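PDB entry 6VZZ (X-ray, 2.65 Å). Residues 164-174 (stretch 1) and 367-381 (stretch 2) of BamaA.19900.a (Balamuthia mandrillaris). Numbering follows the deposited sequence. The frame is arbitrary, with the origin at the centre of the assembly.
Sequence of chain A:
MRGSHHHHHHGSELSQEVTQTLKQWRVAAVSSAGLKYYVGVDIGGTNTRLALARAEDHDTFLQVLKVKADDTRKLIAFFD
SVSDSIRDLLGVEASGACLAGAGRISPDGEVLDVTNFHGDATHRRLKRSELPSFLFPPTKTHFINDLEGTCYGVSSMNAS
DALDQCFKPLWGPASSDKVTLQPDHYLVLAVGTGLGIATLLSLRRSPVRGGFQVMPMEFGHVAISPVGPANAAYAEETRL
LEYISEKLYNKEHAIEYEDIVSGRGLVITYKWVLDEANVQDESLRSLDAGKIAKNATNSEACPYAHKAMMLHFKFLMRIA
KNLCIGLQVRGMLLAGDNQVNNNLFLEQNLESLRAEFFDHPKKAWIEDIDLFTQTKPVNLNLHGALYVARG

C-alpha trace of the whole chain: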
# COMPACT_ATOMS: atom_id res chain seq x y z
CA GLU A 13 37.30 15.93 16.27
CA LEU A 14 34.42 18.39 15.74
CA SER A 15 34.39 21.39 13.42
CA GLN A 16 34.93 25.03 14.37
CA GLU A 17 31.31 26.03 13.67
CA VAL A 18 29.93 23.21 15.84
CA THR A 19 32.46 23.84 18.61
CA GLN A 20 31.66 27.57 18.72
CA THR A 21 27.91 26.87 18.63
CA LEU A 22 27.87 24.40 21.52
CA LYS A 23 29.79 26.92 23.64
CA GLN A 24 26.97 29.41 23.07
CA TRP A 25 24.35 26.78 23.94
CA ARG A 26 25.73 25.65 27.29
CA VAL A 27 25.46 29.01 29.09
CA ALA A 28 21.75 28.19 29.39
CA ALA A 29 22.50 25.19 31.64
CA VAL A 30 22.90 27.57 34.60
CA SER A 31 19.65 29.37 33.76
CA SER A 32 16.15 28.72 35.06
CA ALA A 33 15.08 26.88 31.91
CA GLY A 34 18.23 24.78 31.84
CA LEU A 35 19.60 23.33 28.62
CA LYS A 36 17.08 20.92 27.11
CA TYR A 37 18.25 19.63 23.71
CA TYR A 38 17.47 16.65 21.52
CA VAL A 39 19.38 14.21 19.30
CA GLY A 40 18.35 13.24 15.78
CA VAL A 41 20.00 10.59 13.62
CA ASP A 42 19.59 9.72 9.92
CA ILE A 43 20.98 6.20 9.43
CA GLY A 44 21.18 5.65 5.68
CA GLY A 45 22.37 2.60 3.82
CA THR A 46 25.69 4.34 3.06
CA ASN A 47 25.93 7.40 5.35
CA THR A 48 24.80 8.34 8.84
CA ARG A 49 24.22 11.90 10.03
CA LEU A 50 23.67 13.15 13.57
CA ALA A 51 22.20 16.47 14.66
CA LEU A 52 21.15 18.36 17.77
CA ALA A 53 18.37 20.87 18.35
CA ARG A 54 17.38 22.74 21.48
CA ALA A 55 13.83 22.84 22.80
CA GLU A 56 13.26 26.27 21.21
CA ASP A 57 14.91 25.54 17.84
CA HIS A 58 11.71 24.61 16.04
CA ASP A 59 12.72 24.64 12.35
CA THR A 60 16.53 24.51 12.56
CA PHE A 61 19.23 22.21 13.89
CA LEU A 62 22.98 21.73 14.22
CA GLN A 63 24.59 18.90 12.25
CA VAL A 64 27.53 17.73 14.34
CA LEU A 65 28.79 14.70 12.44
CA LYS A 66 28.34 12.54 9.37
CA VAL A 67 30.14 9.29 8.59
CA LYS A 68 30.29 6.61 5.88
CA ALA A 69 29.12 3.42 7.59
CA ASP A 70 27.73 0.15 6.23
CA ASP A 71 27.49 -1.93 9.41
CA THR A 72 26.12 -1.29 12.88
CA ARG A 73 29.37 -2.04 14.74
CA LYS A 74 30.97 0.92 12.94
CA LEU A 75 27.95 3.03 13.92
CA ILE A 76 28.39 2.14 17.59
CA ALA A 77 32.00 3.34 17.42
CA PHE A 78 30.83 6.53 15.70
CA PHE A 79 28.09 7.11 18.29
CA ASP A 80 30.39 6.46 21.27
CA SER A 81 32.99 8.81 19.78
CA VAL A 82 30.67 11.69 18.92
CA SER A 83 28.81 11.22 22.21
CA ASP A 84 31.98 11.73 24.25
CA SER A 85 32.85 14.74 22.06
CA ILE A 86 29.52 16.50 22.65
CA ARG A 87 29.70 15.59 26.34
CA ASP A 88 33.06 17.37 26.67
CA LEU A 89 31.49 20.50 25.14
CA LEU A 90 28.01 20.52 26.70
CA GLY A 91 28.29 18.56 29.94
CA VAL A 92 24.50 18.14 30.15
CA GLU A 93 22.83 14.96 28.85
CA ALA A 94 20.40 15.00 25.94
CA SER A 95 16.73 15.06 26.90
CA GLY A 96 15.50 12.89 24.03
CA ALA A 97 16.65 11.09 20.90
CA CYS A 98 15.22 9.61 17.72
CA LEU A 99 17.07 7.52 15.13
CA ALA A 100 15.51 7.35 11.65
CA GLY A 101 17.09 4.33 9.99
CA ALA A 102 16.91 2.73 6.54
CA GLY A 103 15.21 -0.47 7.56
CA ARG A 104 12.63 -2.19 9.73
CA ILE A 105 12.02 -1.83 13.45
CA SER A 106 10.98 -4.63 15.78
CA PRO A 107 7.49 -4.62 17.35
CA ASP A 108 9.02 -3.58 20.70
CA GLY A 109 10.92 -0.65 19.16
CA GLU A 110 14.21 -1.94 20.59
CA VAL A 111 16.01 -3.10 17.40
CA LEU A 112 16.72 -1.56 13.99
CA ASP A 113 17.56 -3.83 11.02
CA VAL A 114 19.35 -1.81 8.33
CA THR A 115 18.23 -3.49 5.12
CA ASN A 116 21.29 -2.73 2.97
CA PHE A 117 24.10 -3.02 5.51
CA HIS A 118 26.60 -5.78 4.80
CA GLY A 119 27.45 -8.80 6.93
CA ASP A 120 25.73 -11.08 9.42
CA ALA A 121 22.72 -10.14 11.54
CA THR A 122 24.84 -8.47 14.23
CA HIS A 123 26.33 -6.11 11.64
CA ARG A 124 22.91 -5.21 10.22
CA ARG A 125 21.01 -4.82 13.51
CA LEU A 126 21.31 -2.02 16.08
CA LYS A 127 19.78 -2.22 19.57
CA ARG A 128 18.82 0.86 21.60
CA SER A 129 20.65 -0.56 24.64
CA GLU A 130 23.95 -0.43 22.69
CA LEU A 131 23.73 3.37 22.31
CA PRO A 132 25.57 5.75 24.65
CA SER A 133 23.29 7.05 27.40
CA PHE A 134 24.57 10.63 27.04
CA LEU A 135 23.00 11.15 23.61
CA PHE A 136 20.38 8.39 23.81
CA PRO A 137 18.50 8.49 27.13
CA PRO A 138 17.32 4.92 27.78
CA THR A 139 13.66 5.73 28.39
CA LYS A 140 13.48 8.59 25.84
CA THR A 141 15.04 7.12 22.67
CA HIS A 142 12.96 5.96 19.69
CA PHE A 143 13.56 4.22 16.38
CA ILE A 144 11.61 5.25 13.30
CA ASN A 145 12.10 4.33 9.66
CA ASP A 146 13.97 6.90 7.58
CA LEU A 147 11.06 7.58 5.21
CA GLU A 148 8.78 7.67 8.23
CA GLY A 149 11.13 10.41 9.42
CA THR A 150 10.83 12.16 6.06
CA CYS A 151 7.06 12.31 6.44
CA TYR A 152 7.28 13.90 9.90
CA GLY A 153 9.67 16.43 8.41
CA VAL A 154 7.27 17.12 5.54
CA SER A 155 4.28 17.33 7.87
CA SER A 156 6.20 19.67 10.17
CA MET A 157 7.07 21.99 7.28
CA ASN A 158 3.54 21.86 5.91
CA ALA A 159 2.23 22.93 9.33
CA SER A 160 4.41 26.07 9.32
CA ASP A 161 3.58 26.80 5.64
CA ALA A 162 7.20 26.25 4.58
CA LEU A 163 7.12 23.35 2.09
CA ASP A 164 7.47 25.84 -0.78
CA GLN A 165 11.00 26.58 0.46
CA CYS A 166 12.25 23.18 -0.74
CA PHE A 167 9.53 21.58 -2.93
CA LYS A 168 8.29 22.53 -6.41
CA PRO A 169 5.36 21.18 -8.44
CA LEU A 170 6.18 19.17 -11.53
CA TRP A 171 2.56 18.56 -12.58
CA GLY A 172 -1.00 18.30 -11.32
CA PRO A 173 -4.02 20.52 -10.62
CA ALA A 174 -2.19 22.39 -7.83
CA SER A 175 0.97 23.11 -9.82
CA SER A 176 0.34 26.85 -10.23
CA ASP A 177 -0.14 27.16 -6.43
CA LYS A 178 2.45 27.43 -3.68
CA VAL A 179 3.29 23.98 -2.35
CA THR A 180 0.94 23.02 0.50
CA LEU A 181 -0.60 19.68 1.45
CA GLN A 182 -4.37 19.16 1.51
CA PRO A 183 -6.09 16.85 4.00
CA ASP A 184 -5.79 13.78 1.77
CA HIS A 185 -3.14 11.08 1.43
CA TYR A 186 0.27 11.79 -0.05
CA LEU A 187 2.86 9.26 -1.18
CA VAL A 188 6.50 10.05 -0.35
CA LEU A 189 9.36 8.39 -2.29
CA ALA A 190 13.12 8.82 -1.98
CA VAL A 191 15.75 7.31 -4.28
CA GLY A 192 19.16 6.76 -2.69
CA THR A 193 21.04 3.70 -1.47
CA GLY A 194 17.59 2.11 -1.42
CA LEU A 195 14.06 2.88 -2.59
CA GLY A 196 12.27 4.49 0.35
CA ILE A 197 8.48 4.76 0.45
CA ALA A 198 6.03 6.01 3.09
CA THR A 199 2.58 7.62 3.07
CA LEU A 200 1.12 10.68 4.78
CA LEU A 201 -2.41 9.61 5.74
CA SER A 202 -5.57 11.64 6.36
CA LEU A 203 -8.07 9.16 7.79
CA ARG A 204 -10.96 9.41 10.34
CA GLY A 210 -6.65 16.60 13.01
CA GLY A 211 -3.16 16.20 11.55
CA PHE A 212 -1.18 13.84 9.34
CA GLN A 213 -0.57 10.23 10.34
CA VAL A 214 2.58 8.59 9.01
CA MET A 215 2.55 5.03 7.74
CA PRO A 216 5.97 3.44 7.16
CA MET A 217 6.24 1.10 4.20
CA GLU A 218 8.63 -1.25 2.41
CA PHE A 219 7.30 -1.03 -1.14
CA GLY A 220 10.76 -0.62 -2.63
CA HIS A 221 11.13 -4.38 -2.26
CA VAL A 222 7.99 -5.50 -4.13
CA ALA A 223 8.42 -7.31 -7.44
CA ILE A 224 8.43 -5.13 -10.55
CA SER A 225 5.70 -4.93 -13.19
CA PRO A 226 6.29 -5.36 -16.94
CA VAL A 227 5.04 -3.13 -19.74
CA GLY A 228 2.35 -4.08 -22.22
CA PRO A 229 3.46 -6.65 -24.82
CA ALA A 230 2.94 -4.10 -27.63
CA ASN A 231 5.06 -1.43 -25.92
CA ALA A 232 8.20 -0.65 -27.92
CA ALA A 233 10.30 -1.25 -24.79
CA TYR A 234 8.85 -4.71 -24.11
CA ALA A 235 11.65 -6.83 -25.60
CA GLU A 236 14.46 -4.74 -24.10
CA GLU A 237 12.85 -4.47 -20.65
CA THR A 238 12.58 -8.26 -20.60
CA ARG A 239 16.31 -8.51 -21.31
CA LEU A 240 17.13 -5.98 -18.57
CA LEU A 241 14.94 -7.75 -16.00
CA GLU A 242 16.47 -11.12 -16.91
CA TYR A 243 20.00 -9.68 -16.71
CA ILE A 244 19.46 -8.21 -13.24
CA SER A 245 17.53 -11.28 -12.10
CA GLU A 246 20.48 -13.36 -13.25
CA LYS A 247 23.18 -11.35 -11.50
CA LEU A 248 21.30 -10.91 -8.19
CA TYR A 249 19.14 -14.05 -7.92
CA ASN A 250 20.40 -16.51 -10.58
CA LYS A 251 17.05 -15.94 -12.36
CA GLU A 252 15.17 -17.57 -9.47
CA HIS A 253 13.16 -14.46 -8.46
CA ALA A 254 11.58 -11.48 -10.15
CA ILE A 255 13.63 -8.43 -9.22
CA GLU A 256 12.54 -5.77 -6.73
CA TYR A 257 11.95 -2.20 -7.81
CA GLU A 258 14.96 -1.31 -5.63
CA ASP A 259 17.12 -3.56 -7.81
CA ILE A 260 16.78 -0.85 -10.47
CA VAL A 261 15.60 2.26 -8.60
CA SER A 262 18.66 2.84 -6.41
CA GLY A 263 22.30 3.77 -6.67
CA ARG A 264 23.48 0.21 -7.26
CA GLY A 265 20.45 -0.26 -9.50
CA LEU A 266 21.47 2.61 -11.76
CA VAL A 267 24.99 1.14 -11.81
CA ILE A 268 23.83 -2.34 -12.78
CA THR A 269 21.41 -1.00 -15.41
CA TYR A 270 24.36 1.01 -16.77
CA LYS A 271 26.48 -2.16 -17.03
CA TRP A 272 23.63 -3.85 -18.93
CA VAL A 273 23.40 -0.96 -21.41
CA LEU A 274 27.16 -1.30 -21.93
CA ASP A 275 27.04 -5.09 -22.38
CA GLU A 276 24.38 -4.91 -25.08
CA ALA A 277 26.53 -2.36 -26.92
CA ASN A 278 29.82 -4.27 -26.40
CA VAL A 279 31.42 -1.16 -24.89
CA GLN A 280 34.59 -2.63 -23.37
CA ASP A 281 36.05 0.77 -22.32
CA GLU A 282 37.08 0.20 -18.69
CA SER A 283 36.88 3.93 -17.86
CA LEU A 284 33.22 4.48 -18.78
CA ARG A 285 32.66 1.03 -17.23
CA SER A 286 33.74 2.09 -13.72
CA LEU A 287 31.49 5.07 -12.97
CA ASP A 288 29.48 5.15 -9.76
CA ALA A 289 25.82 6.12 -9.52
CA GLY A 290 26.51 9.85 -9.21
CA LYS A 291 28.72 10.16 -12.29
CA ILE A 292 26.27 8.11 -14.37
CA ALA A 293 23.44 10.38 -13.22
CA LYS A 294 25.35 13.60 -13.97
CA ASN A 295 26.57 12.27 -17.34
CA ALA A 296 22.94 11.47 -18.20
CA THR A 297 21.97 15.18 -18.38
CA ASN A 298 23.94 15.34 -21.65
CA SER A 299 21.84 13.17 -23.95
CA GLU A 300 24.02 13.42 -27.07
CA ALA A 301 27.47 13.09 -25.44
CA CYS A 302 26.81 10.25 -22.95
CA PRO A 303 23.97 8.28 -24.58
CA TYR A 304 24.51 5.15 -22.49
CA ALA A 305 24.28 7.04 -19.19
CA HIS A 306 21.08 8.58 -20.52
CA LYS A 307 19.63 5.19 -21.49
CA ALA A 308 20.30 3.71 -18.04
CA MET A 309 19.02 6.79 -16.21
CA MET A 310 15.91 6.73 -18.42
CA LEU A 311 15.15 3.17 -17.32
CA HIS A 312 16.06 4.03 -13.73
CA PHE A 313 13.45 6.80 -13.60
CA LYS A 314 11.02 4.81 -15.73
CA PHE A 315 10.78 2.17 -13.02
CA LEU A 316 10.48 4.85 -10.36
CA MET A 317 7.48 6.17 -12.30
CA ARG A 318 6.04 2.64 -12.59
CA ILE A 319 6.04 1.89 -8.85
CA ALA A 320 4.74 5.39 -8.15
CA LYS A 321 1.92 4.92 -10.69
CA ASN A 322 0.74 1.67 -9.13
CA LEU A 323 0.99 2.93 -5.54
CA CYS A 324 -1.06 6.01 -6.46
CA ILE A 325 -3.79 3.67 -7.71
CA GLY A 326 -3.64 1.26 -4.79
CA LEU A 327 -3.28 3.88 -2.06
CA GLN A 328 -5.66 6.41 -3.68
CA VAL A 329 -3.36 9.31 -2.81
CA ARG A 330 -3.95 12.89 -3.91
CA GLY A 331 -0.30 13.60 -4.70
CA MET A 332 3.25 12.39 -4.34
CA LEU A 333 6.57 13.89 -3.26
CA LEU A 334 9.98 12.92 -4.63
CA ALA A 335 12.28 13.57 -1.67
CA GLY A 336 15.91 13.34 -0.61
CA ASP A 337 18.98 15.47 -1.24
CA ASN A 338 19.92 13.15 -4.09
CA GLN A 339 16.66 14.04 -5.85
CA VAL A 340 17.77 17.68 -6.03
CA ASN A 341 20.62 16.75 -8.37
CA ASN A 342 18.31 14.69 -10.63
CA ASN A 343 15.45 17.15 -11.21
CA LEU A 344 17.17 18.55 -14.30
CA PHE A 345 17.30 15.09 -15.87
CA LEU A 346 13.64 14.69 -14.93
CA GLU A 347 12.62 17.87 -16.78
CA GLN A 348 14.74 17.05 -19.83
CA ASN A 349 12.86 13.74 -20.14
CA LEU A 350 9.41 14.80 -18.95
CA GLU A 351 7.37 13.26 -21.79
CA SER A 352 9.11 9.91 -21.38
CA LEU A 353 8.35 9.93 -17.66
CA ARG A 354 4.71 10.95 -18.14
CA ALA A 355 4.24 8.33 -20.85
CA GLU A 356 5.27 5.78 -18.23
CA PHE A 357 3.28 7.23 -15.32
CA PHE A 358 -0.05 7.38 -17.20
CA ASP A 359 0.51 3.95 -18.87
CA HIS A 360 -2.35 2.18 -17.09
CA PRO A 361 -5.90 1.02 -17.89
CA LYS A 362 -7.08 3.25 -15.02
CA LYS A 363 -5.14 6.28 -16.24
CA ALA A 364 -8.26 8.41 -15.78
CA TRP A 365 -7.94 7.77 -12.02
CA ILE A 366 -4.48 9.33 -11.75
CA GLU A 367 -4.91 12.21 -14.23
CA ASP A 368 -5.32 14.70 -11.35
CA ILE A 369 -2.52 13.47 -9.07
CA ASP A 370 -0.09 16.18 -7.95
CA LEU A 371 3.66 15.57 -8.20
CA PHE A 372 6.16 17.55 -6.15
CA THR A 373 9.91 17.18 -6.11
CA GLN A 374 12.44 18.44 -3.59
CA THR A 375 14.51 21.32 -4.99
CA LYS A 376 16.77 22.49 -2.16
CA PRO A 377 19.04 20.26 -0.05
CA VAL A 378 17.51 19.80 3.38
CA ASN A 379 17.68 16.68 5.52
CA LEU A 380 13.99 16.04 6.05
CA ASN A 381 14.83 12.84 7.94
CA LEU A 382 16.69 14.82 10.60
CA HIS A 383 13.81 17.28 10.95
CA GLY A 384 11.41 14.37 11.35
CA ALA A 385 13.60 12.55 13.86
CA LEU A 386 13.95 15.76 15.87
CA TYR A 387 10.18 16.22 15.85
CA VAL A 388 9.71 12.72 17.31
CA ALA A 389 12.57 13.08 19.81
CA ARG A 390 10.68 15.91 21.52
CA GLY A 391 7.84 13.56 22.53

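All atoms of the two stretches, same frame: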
# COMPACT_ATOMS: atom_id res chain seq x y z
N ASP A 164 7.08 25.19 0.47
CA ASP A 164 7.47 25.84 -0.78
C ASP A 164 8.92 26.30 -0.77
O ASP A 164 9.43 26.71 -1.82
CB ASP A 164 6.54 27.03 -1.07
CG ASP A 164 6.68 28.15 -0.05
OD1 ASP A 164 6.91 27.87 1.16
OD2 ASP A 164 6.57 29.33 -0.46
N GLN A 165 9.59 26.24 0.38
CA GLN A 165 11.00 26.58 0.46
C GLN A 165 11.91 25.47 -0.06
O GLN A 165 13.08 25.73 -0.35
CB GLN A 165 11.38 26.91 1.91
CG GLN A 165 10.75 28.19 2.44
CD GLN A 165 11.05 28.43 3.91
OE1 GLN A 165 11.77 27.65 4.55
NE2 GLN A 165 10.49 29.50 4.47
N CYS A 166 11.40 24.25 -0.21
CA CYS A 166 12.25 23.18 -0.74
C CYS A 166 11.52 22.20 -1.65
O CYS A 166 12.14 21.22 -2.08
CB CYS A 166 12.92 22.43 0.40
SG CYS A 166 11.77 21.80 1.63
N PHE A 167 10.25 22.41 -1.97
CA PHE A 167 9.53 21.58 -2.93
C PHE A 167 8.96 22.45 -4.04
O PHE A 167 8.65 23.62 -3.83
CB PHE A 167 8.41 20.78 -2.27
CG PHE A 167 8.90 19.56 -1.56
CD1 PHE A 167 9.05 18.36 -2.24
CD2 PHE A 167 9.22 19.61 -0.22
CE1 PHE A 167 9.51 17.24 -1.60
CE2 PHE A 167 9.68 18.48 0.43
CZ PHE A 167 9.82 17.30 -0.27
N LYS A 168 8.84 21.86 -5.23
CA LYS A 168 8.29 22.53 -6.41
C LYS A 168 7.36 21.56 -7.13
O LYS A 168 7.64 20.36 -7.19
CB LYS A 168 9.38 23.01 -7.38
CG LYS A 168 10.01 24.35 -7.04
CD LYS A 168 9.06 25.50 -7.35
CE LYS A 168 9.56 26.82 -6.79
NZ LYS A 168 9.80 26.71 -5.31
N PRO A 169 6.24 22.05 -7.66
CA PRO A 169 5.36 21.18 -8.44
C PRO A 169 5.98 20.84 -9.78
O PRO A 169 6.59 21.69 -10.44
CB PRO A 169 4.09 22.01 -8.62
CG PRO A 169 4.24 23.20 -7.71
CD PRO A 169 5.70 23.41 -7.52
N LEU A 170 5.85 19.58 -10.18
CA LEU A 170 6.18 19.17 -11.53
C LEU A 170 4.95 19.01 -12.41
O LEU A 170 5.04 19.26 -13.62
CB LEU A 170 6.97 17.86 -11.51
CG LEU A 170 8.40 17.89 -10.96
CD1 LEU A 170 9.08 16.55 -11.16
CD2 LEU A 170 9.22 19.00 -11.59
N TRP A 171 3.82 18.60 -11.84
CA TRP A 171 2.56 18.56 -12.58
C TRP A 171 1.41 18.34 -11.60
O TRP A 171 1.61 18.05 -10.42
CB TRP A 171 2.59 17.50 -13.68
CG TRP A 171 2.58 16.06 -13.26
CD1 TRP A 171 1.61 15.42 -12.53
CD2 TRP A 171 3.53 15.04 -13.62
NE1 TRP A 171 1.92 14.09 -12.39
CE2 TRP A 171 3.09 13.83 -13.05
CE3 TRP A 171 4.73 15.05 -14.34
CZ2 TRP A 171 3.80 12.64 -13.19
CZ3 TRP A 171 5.43 13.86 -14.48
CH2 TRP A 171 4.97 12.68 -13.91
N GLY A 172 0.19 18.50 -12.11
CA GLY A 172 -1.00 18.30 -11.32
C GLY A 172 -1.86 19.54 -11.22
O GLY A 172 -1.45 20.64 -11.61
N PRO A 173 -3.07 19.39 -10.67
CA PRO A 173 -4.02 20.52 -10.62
C PRO A 173 -3.62 21.63 -9.66
O PRO A 173 -4.23 22.70 -9.70
CB PRO A 173 -5.32 19.86 -10.17
CG PRO A 173 -5.09 18.39 -10.22
CD PRO A 173 -3.63 18.19 -10.04
N ALA A 174 -2.64 21.40 -8.80
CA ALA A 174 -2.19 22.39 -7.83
C ALA A 174 -0.83 22.97 -8.20
O ALA A 174 -0.16 23.55 -7.35
CB ALA A 174 -2.13 21.76 -6.44
N GLU A 367 -5.12 11.00 -13.43
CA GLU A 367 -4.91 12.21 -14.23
C GLU A 367 -4.71 13.45 -13.36
O GLU A 367 -3.96 14.35 -13.74
CB GLU A 367 -6.08 12.41 -15.20
N ASP A 368 -5.33 13.50 -12.18
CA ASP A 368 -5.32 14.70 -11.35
C ASP A 368 -4.45 14.54 -10.10
O ASP A 368 -4.67 15.20 -9.08
CB ASP A 368 -6.75 15.09 -10.97
CG ASP A 368 -7.54 15.63 -12.17
OD1 ASP A 368 -7.02 16.52 -12.88
OD2 ASP A 368 -8.68 15.15 -12.40
N ILE A 369 -3.44 13.69 -10.17
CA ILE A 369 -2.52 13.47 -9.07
C ILE A 369 -1.41 14.52 -9.14
O ILE A 369 -0.81 14.71 -10.20
CB ILE A 369 -1.95 12.05 -9.12
CG1 ILE A 369 -3.07 11.04 -8.88
CG2 ILE A 369 -0.79 11.87 -8.13
CD1 ILE A 369 -2.73 9.97 -7.87
N ASP A 370 -1.17 15.21 -8.03
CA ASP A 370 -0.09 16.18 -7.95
C ASP A 370 1.26 15.48 -7.79
O ASP A 370 1.36 14.43 -7.15
CB ASP A 370 -0.29 17.15 -6.79
CG ASP A 370 -1.45 18.11 -7.00
OD1 ASP A 370 -1.43 18.90 -7.97
OD2 ASP A 370 -2.39 18.07 -6.17
N LEU A 371 2.30 16.06 -8.37
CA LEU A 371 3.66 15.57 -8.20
C LEU A 371 4.54 16.73 -7.78
O LEU A 371 4.59 17.76 -8.45
CB LEU A 371 4.19 14.92 -9.49
CG LEU A 371 5.69 14.63 -9.54
CD1 LEU A 371 6.10 13.67 -8.43
CD2 LEU A 371 6.11 14.09 -10.90
N PHE A 372 5.21 16.57 -6.64
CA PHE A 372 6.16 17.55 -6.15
C PHE A 372 7.53 16.90 -6.10
O PHE A 372 7.65 15.67 -5.97
CB PHE A 372 5.79 18.08 -4.76
CG PHE A 372 4.38 18.58 -4.67
CD1 PHE A 372 4.04 19.82 -5.16
CD2 PHE A 372 3.39 17.81 -4.09
CE1 PHE A 372 2.74 20.29 -5.08
CE2 PHE A 372 2.09 18.27 -4.01
CZ PHE A 372 1.76 19.52 -4.51
N THR A 373 8.57 17.71 -6.22
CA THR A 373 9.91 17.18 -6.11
C THR A 373 10.75 18.16 -5.30
O THR A 373 10.56 19.38 -5.38
CB THR A 373 10.52 16.92 -7.50
OG1 THR A 373 11.70 16.10 -7.37
CG2 THR A 373 10.87 18.22 -8.22
N GLN A 374 11.63 17.61 -4.47
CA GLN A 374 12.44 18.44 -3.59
C GLN A 374 13.50 19.16 -4.41
O GLN A 374 14.18 18.55 -5.25
CB GLN A 374 13.09 17.58 -2.51
CG GLN A 374 13.81 18.35 -1.43
CD GLN A 374 14.38 17.46 -0.34
OE1 GLN A 374 13.86 16.37 -0.07
NE2 GLN A 374 15.45 17.91 0.29
N THR A 375 13.65 20.47 -4.18
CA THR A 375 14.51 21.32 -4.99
C THR A 375 15.67 21.95 -4.24
O THR A 375 16.61 22.42 -4.89
CB THR A 375 13.70 22.45 -5.63
OG1 THR A 375 12.96 23.13 -4.60
CG2 THR A 375 12.72 21.90 -6.67
N LYS A 376 15.63 21.99 -2.91
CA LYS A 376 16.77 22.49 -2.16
C LYS A 376 17.24 21.42 -1.19
O LYS A 376 16.42 20.69 -0.63
CB LYS A 376 16.41 23.78 -1.40
N PRO A 377 18.55 21.25 -1.02
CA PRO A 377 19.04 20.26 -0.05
C PRO A 377 18.56 20.62 1.34
O PRO A 377 18.74 21.74 1.81
CB PRO A 377 20.57 20.36 -0.17
CG PRO A 377 20.83 21.11 -1.42
CD PRO A 377 19.65 22.01 -1.63
N VAL A 378 17.93 19.65 2.00
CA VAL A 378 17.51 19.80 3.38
C VAL A 378 17.28 18.39 3.89
O VAL A 378 16.69 17.55 3.18
CB VAL A 378 16.27 20.70 3.52
CG1 VAL A 378 15.12 20.21 2.67
CG2 VAL A 378 15.85 20.79 4.97
N ASN A 379 17.78 18.07 5.07
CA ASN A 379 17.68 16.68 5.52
C ASN A 379 16.34 16.55 6.25
O ASN A 379 16.22 16.83 7.44
CB ASN A 379 18.87 16.28 6.38
CG ASN A 379 19.07 14.78 6.40
OD1 ASN A 379 18.11 14.02 6.27
ND2 ASN A 379 20.31 14.34 6.54
N LEU A 380 15.32 16.16 5.49
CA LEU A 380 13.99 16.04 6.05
C LEU A 380 13.93 14.93 7.10
O LEU A 380 13.14 15.02 8.04
CB LEU A 380 12.98 15.78 4.93
CG LEU A 380 12.63 16.99 4.04
CD1 LEU A 380 11.85 16.55 2.82
CD2 LEU A 380 11.84 18.02 4.82
N ASN A 381 14.77 13.90 6.95
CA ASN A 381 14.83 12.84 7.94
C ASN A 381 15.23 13.38 9.30
O ASN A 381 14.65 12.99 10.33
CB ASN A 381 15.83 11.77 7.50
CG ASN A 381 15.44 11.11 6.20
OD1 ASN A 381 14.45 11.50 5.57
ND2 ASN A 381 16.22 10.13 5.77

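Residues 167-171 and 370-374 form neighbouring antiparallel strands, although touching residues are at least 195 positions apart in the sequence. Their N-to-C directions differ by 139°, so the pair is clearly twisted. The contact buries 1005 Å², both sides summed.

Backbone hydrogen bonds run along the ladder. T375 N donates to C166 O at 2.7 Å. K168 and T373 form a reciprocal pair: K168 N to T373 O is 3.0 Å, and T373 N to K168 O is also 3.0 Å. F167 faces Q374 and P169 faces F372 in the non-hydrogen-bonded positions. There the CA atoms lie close, at 4.3 Å for F167 CA to Q374 CA and 4.4 Å for P169 CA to F372 CA. A proline fits such a position, since its nitrogen has no hydrogen to give.

The register then shifts by one. L170 N donates to L371 O at 2.8 Å, while L371 N donates to W171 O at 2.9 Å. Two residues of the first strand thus bond to one residue of the second, which is a beta bulge. Beyond it, G172 adopts phi 120° and psi 171°. A CB here would lie 2.4 Å from D370 OD1 and would also jam against the preceding carbonyl oxygen. Glycine avoids both clashes.

D370 closes this end of the contact. Its CA-to-CB bond points sideways, but the carboxylate comes nearer and OD1 accepts a hydrogen bond from A174 N at 2.9 Å. P173 N is 3.2 Å from D370 OD1 but has no hydrogen to share.

F167, P169, F372 and Q374 share one face of the sheet. Q374 CB sits over a face of the F167 ring, 4.1 Å from its centroid. L380 CD1 lies at the ring edge, 3.8 Å from F167 CE2. Q374 NE2 also bonds within its own stretch, to K376 O at 3.1 Å and V378 O at 3.2 Å, both in the segment that follows the strand.

K168, W171, L371 and T373 lie on the other face. L371 CD2 makes a CH-pi contact 3.4 Å from the centroid of the W171 six-membered ring, almost on the ring normal. L170 CD1 approaches L371 CD2 at 3.9 Å, and L170 CG lies 3.7 Å from T373 CG2.

At the other end, T375 OG1 adds a weak hydrogen bond to C166 O at 3.3 Å. C166 SG packs against V378 CG1 at 3.9 Å.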